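Long-range contact in catalase-3 (Neurospora crassa, PDB 4AJ9), which breaks hydrogen peroxide down into oxygen and water at a heme and so probably protects the cell from its toxic effects: residues I140-I145 / L190-S195. Residues are numbered along the deposited sequence; the frame is centred on the assembly and turned at random.
Sequences IPVFFI and LFWAMS. With HEM (protoporphyrin IX containing Fe), chain Y.
Trp-192 carries CG anti to its carbonyl carbon (chi1 -79°), and Ile-140 has CG2 anti to its backbone N; these two groups meet. The contact lies in the heme-containing catalase domain, where the loop after strand 131-138 of the antiparallel beta-barrel packs on helix 187-193. It is buried and apolar, and no hydrogen bond joins the two segments. Pro-141 lies over one face of the indole, its side chain crossing that of Trp-192 at about a right angle. Pro-141 CD makes a CH-pi contact with the six-membered ring of Trp-192, 3.5 Å from its centroid and 4° off the ring normal. Pro-141 CG is 3.4 Å from Trp-192 CZ2. The Ile-140 and Trp-192 side chains run antiparallel past one another, with Ile-140 CG2 3.5 Å from Trp-192 CB. Val-142 CG2 approaches the pyrrole part obliquely, 3.9 Å from Trp-192 CD1. An alanine in place of Trp-192 would probably open a gap beside the Pro-141 ring and leave Val-142 CG2 without its partner here. Phe-448 stacks on the indole from elsewhere in the chain. Further along, Phe-144 CE1 meets the start of the 190-195 segment, 3.8 Å from Leu-190 N. Thr-189 OG1 hydrogen-bonds Val-142 O, a polar link between loop and helix. Phe-143 belongs to the heme pocket; the loop lies between helix and cofactor. A vinyl carbon of the heme, CAB, lies over one face of the Phe-143 ring toward its rim, 3.7 Å from Phe-143 CG; over the centre of the opposite face sits Phe-144 CD2, 4.1 Å above the ring plane.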
loop_
_atom_site.group_PDB
_atom_site.type_symbol
_atom_site.label_atom_id
_atom_site.label_comp_id
_atom_site.label_asym_id
_atom_site.label_seq_id
_atom_site.Cartn_x
_atom_site.Cartn_y
_atom_site.Cartn_z
ATOM N N ILE C 140 -25.557 -22.070 -4.927
ATOM C CA ILE C 140 -26.669 -21.917 -5.872
ATOM C C ILE C 140 -26.067 -22.002 -7.273
ATOM O O ILE C 140 -24.990 -21.472 -7.507
ATOM C CB ILE C 140 -27.350 -20.560 -5.676
ATOM C CG1 ILE C 140 -28.149 -20.571 -4.365
ATOM C CG2 ILE C 140 -28.230 -20.193 -6.873
ATOM C CD1 ILE C 140 -28.603 -19.178 -3.917
ATOM N N PRO C 141 -26.745 -22.709 -8.198
ATOM C CA PRO C 141 -26.098 -23.110 -9.456
ATOM C C PRO C 141 -26.141 -22.065 -10.559
ATOM O O PRO C 141 -25.568 -22.295 -11.618
ATOM C CB PRO C 141 -26.910 -24.340 -9.886
ATOM C CG PRO C 141 -28.261 -24.100 -9.302
ATOM C CD PRO C 141 -28.000 -23.441 -7.965
ATOM N N VAL C 142 -26.821 -20.949 -10.326
ATOM C CA VAL C 142 -26.920 -19.907 -11.334
ATOM C C VAL C 142 -26.565 -18.557 -10.724
ATOM O O VAL C 142 -26.752 -18.333 -9.534
ATOM C CB VAL C 142 -28.344 -19.831 -11.940
ATOM C CG1 VAL C 142 -28.660 -21.105 -12.727
ATOM C CG2 VAL C 142 -29.379 -19.583 -10.832
ATOM N N PHE C 143 -26.060 -17.649 -11.541
ATOM C CA PHE C 143 -25.724 -16.330 -11.039
ATOM C C PHE C 143 -26.650 -15.239 -11.586
ATOM O O PHE C 143 -27.363 -15.468 -12.553
ATOM C CB PHE C 143 -24.263 -16.000 -11.301
ATOM C CG PHE C 143 -23.718 -14.969 -10.356
ATOM C CD1 PHE C 143 -23.468 -15.297 -9.033
ATOM C CD2 PHE C 143 -23.505 -13.674 -10.773
ATOM C CE1 PHE C 143 -22.980 -14.350 -8.151
ATOM C CE2 PHE C 143 -23.028 -12.719 -9.897
ATOM C CZ PHE C 143 -22.768 -13.053 -8.581
ATOM N N PHE C 144 -26.619 -14.057 -10.969
ATOM C CA PHE C 144 -27.578 -12.983 -11.264
ATOM C C PHE C 144 -27.466 -12.368 -12.650
ATOM O O PHE C 144 -28.460 -11.886 -13.207
ATOM C CB PHE C 144 -27.425 -11.816 -10.277
ATOM C CG PHE C 144 -27.777 -12.152 -8.856
ATOM C CD1 PHE C 144 -29.102 -12.156 -8.430
ATOM C CD2 PHE C 144 -26.784 -12.418 -7.936
ATOM C CE1 PHE C 144 -29.421 -12.435 -7.102
ATOM C CE2 PHE C 144 -27.094 -12.702 -6.606
ATOM C CZ PHE C 144 -28.409 -12.706 -6.192
ATOM N N ILE C 145 -26.258 -12.331 -13.190
ATOM C CA ILE C 145 -26.010 -11.526 -14.378
ATOM C C ILE C 145 -25.231 -12.330 -15.389
ATOM O O ILE C 145 -24.618 -13.329 -15.039
ATOM C CB ILE C 145 -25.234 -10.245 -14.043
ATOM C CG1 ILE C 145 -23.958 -10.607 -13.274
ATOM C CG2 ILE C 145 -26.116 -9.284 -13.215
ATOM C CD1 ILE C 145 -23.002 -9.478 -13.079
ATOM N N LEU C 190 -32.257 -14.876 -7.752
ATOM C CA LEU C 190 -33.094 -14.302 -6.710
ATOM C C LEU C 190 -34.019 -15.363 -6.085
ATOM O O LEU C 190 -34.085 -15.499 -4.864
ATOM C CB LEU C 190 -33.894 -13.114 -7.254
ATOM C CG LEU C 190 -34.830 -12.396 -6.275
ATOM C CD1 LEU C 190 -34.071 -11.785 -5.079
ATOM C CD2 LEU C 190 -35.630 -11.339 -7.017
ATOM N N PHE C 191 -34.720 -16.124 -6.922
ATOM C CA PHE C 191 -35.618 -17.177 -6.433
ATOM C C PHE C 191 -34.880 -18.198 -5.561
ATOM O O PHE C 191 -35.389 -18.639 -4.528
ATOM C CB PHE C 191 -36.334 -17.869 -7.607
ATOM C CG PHE C 191 -37.658 -17.246 -7.964
ATOM C CD1 PHE C 191 -37.748 -15.894 -8.256
ATOM C CD2 PHE C 191 -38.816 -18.006 -7.972
ATOM C CE1 PHE C 191 -38.966 -15.320 -8.561
ATOM C CE2 PHE C 191 -40.038 -17.435 -8.275
ATOM C CZ PHE C 191 -40.113 -16.090 -8.567
ATOM N N TRP C 192 -33.678 -18.580 -5.979
ATOM C CA TRP C 192 -32.870 -19.495 -5.183
ATOM C C TRP C 192 -32.503 -18.861 -3.835
ATOM O O TRP C 192 -32.518 -19.529 -2.795
ATOM C CB TRP C 192 -31.583 -19.872 -5.920
ATOM C CG TRP C 192 -31.734 -20.927 -7.015
ATOM C CD1 TRP C 192 -32.096 -20.709 -8.316
ATOM C CD2 TRP C 192 -31.493 -22.345 -6.899
ATOM N NE1 TRP C 192 -32.100 -21.900 -9.012
ATOM C CE2 TRP C 192 -31.733 -22.914 -8.170
ATOM C CE3 TRP C 192 -31.085 -23.179 -5.853
ATOM C CZ2 TRP C 192 -31.591 -24.281 -8.420
ATOM C CZ3 TRP C 192 -30.956 -24.542 -6.099
ATOM C CH2 TRP C 192 -31.202 -25.077 -7.378
ATOM N N ALA C 193 -32.154 -17.576 -3.858
ATOM C CA ALA C 193 -31.759 -16.889 -2.624
ATOM C C ALA C 193 -32.963 -16.711 -1.692
ATOM O O ALA C 193 -32.810 -16.622 -0.472
ATOM C CB ALA C 193 -31.112 -15.532 -2.946
ATOM N N MET C 194 -34.159 -16.655 -2.279
ATOM C CA MET C 194 -35.401 -16.572 -1.503
ATOM C C MET C 194 -35.873 -17.941 -1.012
ATOM O O MET C 194 -36.850 -18.028 -0.276
ATOM C CB MET C 194 -36.514 -15.909 -2.322
ATOM C CG MET C 194 -36.234 -14.468 -2.725
ATOM S SD MET C 194 -36.100 -13.378 -1.286
ATOM C CE MET C 194 -34.412 -12.780 -1.460
ATOM N N SER C 195 -35.181 -19.007 -1.418
ATOM C CA SER C 195 -35.509 -20.348 -0.949
ATOM C C SER C 195 -34.624 -20.718 0.238
ATOM O O SER C 195 -33.946 -19.851 0.816
ATOM C CB SER C 195 -35.344 -21.376 -2.078
ATOM O OG SER C 195 -33.969 -21.686 -2.288
HETATM C CHA HEM Y . -15.060 -13.490 -4.216
HETATM C CHB HEM Y . -17.998 -16.843 -6.170
HETATM C CHC HEM Y . -18.981 -13.799 -9.808
HETATM C CHD HEM Y . -15.416 -10.873 -8.325
HETATM C C1A HEM Y . -15.797 -14.648 -4.390
HETATM C C2A HEM Y . -15.861 -15.785 -3.479
HETATM C C3A HEM Y . -16.686 -16.700 -4.018
HETATM C C4A HEM Y . -17.153 -16.188 -5.291
HETATM C CMA HEM Y . -17.076 -18.077 -3.428
HETATM C CAA HEM Y . -15.140 -15.874 -2.108
HETATM C CBA HEM Y . -13.855 -16.692 -2.192
HETATM C CGA HEM Y . -13.280 -16.817 -0.806
HETATM O O1A HEM Y . -12.235 -16.182 -0.525
HETATM O O2A HEM Y . -13.876 -17.549 0.030
HETATM C C1B HEM Y . -18.478 -16.332 -7.361
HETATM C C2B HEM Y . -19.278 -17.053 -8.336
HETATM C C3B HEM Y . -19.573 -16.207 -9.335
HETATM C C4B HEM Y . -18.942 -14.938 -9.033
HETATM C CMB HEM Y . -19.696 -18.531 -8.154
HETATM C CAB HEM Y . -20.367 -16.473 -10.637
HETATM C CBB HEM Y . -20.441 -17.707 -11.151
HETATM C C1C HEM Y . -18.044 -12.795 -9.761
HETATM C C2C HEM Y . -17.772 -11.825 -10.812
HETATM C C3C HEM Y . -16.803 -11.018 -10.372
HETATM C C4C HEM Y . -16.399 -11.471 -9.066
HETATM C CMC HEM Y . -18.521 -11.729 -12.154
HETATM C CAC HEM Y . -16.116 -9.859 -11.105
HETATM C CBC HEM Y . -15.965 -9.923 -12.429
HETATM C C1D HEM Y . -14.999 -11.281 -7.093
HETATM C C2D HEM Y . -13.966 -10.624 -6.334
HETATM C C3D HEM Y . -13.857 -11.438 -5.053
HETATM C C4D HEM Y . -14.824 -12.507 -5.169
HETATM C CMD HEM Y . -13.169 -9.372 -6.756
HETATM C CAD HEM Y . -12.893 -11.184 -3.883
HETATM C CBD HEM Y . -11.693 -12.100 -4.092
HETATM C CGD HEM Y . -10.652 -11.813 -3.043
HETATM O O1D HEM Y . -9.805 -12.703 -2.793
HETATM O O2D HEM Y . -10.694 -10.710 -2.440
HETATM N NA HEM Y . -16.593 -14.937 -5.481
HETATM N NB HEM Y . -18.293 -15.055 -7.825
HETATM N NC HEM Y . -17.182 -12.548 -8.714
HETATM N ND HEM Y . -15.476 -12.380 -6.390
HETATM FE FE HEM Y . -16.824 -13.809 -7.139
#